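Local coordinates for protein nadb-ler3 (Gallus gallus, PDB 3WXB) that probably reduces carbonyl compounds with NAD(P)H, as a short-chain dehydrogenase/reductase whose Rossmann fold binds NADPH, at residues A[29-34]-A[40-45]. Sequence-based numbering, arbitrary orientation.
With NDP (NADPH dihydro-nicotinamide-adenine-dinucleotide phosphate), chain C.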
loop_
_atom_site.group_PDB
_atom_site.type_symbol
_atom_site.label_atom_id
_atom_site.label_comp_id
_atom_site.label_asym_id
_atom_site.label_seq_id
_atom_site.Cartn_x
_atom_site.Cartn_y
_atom_site.Cartn_z
ATOM N N VAL A 29 20.684 3.622 -17.484
ATOM C CA VAL A 29 19.555 3.900 -16.561
ATOM C C VAL A 29 18.256 3.992 -17.376
ATOM O O VAL A 29 18.285 4.527 -18.506
ATOM C CB VAL A 29 19.484 5.357 -16.030
ATOM C CG1 VAL A 29 19.004 5.508 -14.565
ATOM C CG2 VAL A 29 20.471 6.355 -16.631
ATOM N N LEU A 30 17.102 3.614 -16.787
ATOM C CA LEU A 30 15.782 3.945 -17.406
ATOM C C LEU A 30 14.955 4.671 -16.368
ATOM O O LEU A 30 14.954 4.262 -15.172
ATOM C CB LEU A 30 15.074 2.666 -17.802
ATOM C CG LEU A 30 13.682 2.852 -18.477
ATOM C CD1 LEU A 30 13.524 1.743 -19.500
ATOM C CD2 LEU A 30 12.541 2.789 -17.395
ATOM N N VAL A 31 14.353 5.800 -16.768
ATOM C CA VAL A 31 13.501 6.586 -15.918
ATOM C C VAL A 31 12.090 6.568 -16.543
ATOM O O VAL A 31 11.972 6.863 -17.732
ATOM C CB VAL A 31 13.955 8.091 -15.882
ATOM C CG1 VAL A 31 13.109 8.848 -14.842
ATOM C CG2 VAL A 31 15.441 8.240 -15.490
ATOM N N THR A 32 11.058 6.223 -15.774
ATOM C CA THR A 32 9.643 6.282 -16.240
ATOM C C THR A 32 9.077 7.662 -15.947
ATOM O O THR A 32 9.490 8.332 -14.984
ATOM C CB THR A 32 8.749 5.197 -15.634
ATOM O OG1 THR A 32 8.624 5.397 -14.206
ATOM C CG2 THR A 32 9.231 3.790 -15.960
ATOM N N GLY A 33 8.113 8.132 -16.757
ATOM C CA GLY A 33 7.488 9.443 -16.495
ATOM C C GLY A 33 8.460 10.561 -16.770
ATOM O O GLY A 33 8.534 11.547 -16.034
ATOM N N ALA A 34 9.248 10.419 -17.840
ATOM C CA ALA A 34 10.382 11.332 -18.040
ATOM C C ALA A 34 10.118 12.635 -18.822
ATOM O O ALA A 34 11.070 13.403 -19.058
ATOM C CB ALA A 34 11.534 10.585 -18.699
ATOM N N LEU A 40 11.535 14.285 -15.802
ATOM C CA LEU A 40 12.372 15.111 -16.715
ATOM C C LEU A 40 13.661 15.595 -16.015
ATOM O O LEU A 40 14.761 15.492 -16.601
ATOM C CB LEU A 40 11.576 16.284 -17.331
ATOM C CG LEU A 40 12.342 17.175 -18.342
ATOM C CD1 LEU A 40 12.877 16.371 -19.548
ATOM C CD2 LEU A 40 11.477 18.350 -18.780
ATOM N N GLY A 41 13.533 16.065 -14.766
ATOM C CA GLY A 41 14.703 16.377 -13.938
ATOM C C GLY A 41 15.725 15.242 -13.860
ATOM O O GLY A 41 16.925 15.456 -14.066
ATOM N N PHE A 42 15.266 14.024 -13.577
ATOM C CA PHE A 42 16.169 12.900 -13.555
ATOM C C PHE A 42 16.967 12.799 -14.853
ATOM O O PHE A 42 18.212 12.610 -14.821
ATOM C CB PHE A 42 15.450 11.570 -13.289
ATOM C CG PHE A 42 15.319 11.253 -11.806
ATOM C CD1 PHE A 42 16.464 11.036 -11.036
ATOM C CD2 PHE A 42 14.070 11.172 -11.193
ATOM C CE1 PHE A 42 16.362 10.757 -9.679
ATOM C CE2 PHE A 42 13.931 10.889 -9.837
ATOM C CZ PHE A 42 15.129 10.663 -9.059
ATOM N N VAL A 43 16.269 12.937 -15.982
ATOM C CA VAL A 43 16.929 12.802 -17.313
ATOM C C VAL A 43 18.011 13.847 -17.522
ATOM O O VAL A 43 19.156 13.485 -17.885
ATOM C CB VAL A 43 15.908 12.720 -18.485
ATOM C CG1 VAL A 43 16.602 12.924 -19.852
ATOM C CG2 VAL A 43 15.250 11.318 -18.424
ATOM N N GLN A 44 17.668 15.102 -17.276
ATOM C CA GLN A 44 18.604 16.217 -17.420
ATOM C C GLN A 44 19.837 16.064 -16.490
ATOM O O GLN A 44 20.974 16.358 -16.867
ATOM C CB GLN A 44 17.896 17.537 -17.076
ATOM C CG GLN A 44 16.658 17.884 -17.992
ATOM C CD GLN A 44 15.897 19.034 -17.486
ATOM O OE1 GLN A 44 15.719 19.211 -16.256
ATOM N NE2 GLN A 44 15.419 19.871 -18.415
ATOM N N HIS A 45 19.592 15.658 -15.238
ATOM C CA HIS A 45 20.689 15.497 -14.280
ATOM C C HIS A 45 21.550 14.308 -14.604
ATOM O O HIS A 45 22.817 14.374 -14.453
ATOM C CB HIS A 45 20.162 15.474 -12.831
ATOM C CG HIS A 45 19.818 16.835 -12.314
ATOM N ND1 HIS A 45 20.511 17.447 -11.291
ATOM C CD2 HIS A 45 18.841 17.701 -12.674
ATOM C CE1 HIS A 45 19.972 18.636 -11.041
ATOM N NE2 HIS A 45 18.963 18.813 -11.876
HETATM P PA NDP C . 3.861 15.004 -12.514
HETATM O O1A NDP C . 2.377 14.910 -12.377
HETATM O O2A NDP C . 4.403 16.284 -12.730
HETATM O O5B NDP C . 4.375 14.114 -13.600
HETATM C C5B NDP C . 3.786 12.790 -13.741
HETATM C C4B NDP C . 4.615 12.038 -14.723
HETATM O O4B NDP C . 4.251 10.549 -14.715
HETATM C C3B NDP C . 4.374 12.483 -16.185
HETATM O O3B NDP C . 5.618 12.117 -16.916
HETATM C C2B NDP C . 3.251 11.526 -16.624
HETATM O O2B NDP C . 3.133 11.375 -18.056
HETATM C C1B NDP C . 3.738 10.187 -16.003
HETATM N N9A NDP C . 2.539 9.199 -15.874
HETATM C C8A NDP C . 1.405 9.281 -15.136
HETATM N N7A NDP C . 0.657 8.189 -15.389
HETATM C C5A NDP C . 1.235 7.507 -16.364
HETATM C C6A NDP C . 0.902 6.363 -16.986
HETATM N N6A NDP C . -0.254 5.756 -16.661
HETATM N N1A NDP C . 1.722 5.833 -17.909
HETATM C C2A NDP C . 2.925 6.429 -18.194
HETATM N N3A NDP C . 3.243 7.622 -17.559
HETATM C C4A NDP C . 2.418 8.104 -16.636
HETATM O O3 NDP C . 4.389 14.302 -11.126
HETATM P PN NDP C . 5.808 14.630 -10.426
HETATM O O1N NDP C . 5.568 15.641 -9.403
HETATM O O2N NDP C . 6.875 14.787 -11.431
HETATM O O5D NDP C . 5.945 13.199 -9.652
HETATM C C5D NDP C . 6.810 12.122 -10.063
HETATM C C4D NDP C . 6.868 11.102 -8.915
HETATM O O4D NDP C . 7.263 11.765 -7.724
HETATM C C3D NDP C . 5.428 10.579 -8.643
HETATM O O3D NDP C . 5.582 9.186 -8.391
HETATM C C2D NDP C . 4.975 11.289 -7.433
HETATM O O2D NDP C . 4.026 10.526 -6.690
HETATM C C1D NDP C . 6.268 11.472 -6.676
HETATM N N1N NDP C . 6.169 12.583 -5.694
HETATM C C2N NDP C . 5.960 13.918 -6.072
HETATM C C3N NDP C . 5.879 14.922 -5.103
HETATM C C7N NDP C . 5.729 16.282 -5.433
HETATM O O7N NDP C . 5.631 17.114 -4.529
HETATM N N7N NDP C . 5.826 16.626 -6.755
HETATM C C4N NDP C . 5.952 14.588 -3.735
HETATM C C5N NDP C . 6.147 13.266 -3.315
HETATM C C6N NDP C . 6.229 12.244 -4.276
HETATM P P2B NDP C . 2.083 12.328 -18.906
HETATM O O1X NDP C . 1.903 11.395 -20.028
HETATM O O2X NDP C . 2.868 13.558 -19.079
HETATM O O3X NDP C . 0.889 12.443 -18.025
#
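Val31, the last residue of strand 28-31, meets helix 37-47 through both of its methyl groups, which abut the CB of Phe42. With CG1 anti to the backbone N (chi1 -174°), that methyl comes to 3.9 Å from Phe42 CB, while CG2, beside the backbone N, stands 4.0 Å from the same Phe42 CB and looks on to CG2 of Val43. The two side chains cross at about a right angle. Beyond CB the phenylalanine turns away from the strand, and its side chain also touches Ile114 of strand 112-115 and Met254 and Leu255 of helix 247-260.

Three residues further on, in the loop after the strand, Ala34 supplies the second patch. Its CB lies 3.8 Å from Val43 CG2, and both side chains also rest on Ala58 of strand 55-60. Ala34 O faces Leu40, whose CA approaches to 3.2 Å in a CA-H...O contact bent to 124° at the hydrogen. Along Leu40, CB is 3.4 Å, CG 4.0 Å and CD1 3.5 Å from Ala34 O, CG being anti to the backbone N (chi1 -178°).

This is a worked example of the glycine-rich turn that opens a Rossmann beta-alpha-beta crossover. Gly33, at positive phi, brings the chain alongside the adenosine ribose, its O 3.1 Å from NADPH O3B. With no conventional hydrogen bond between the segments, apolar side-chain packing mainly holds helix against strand here.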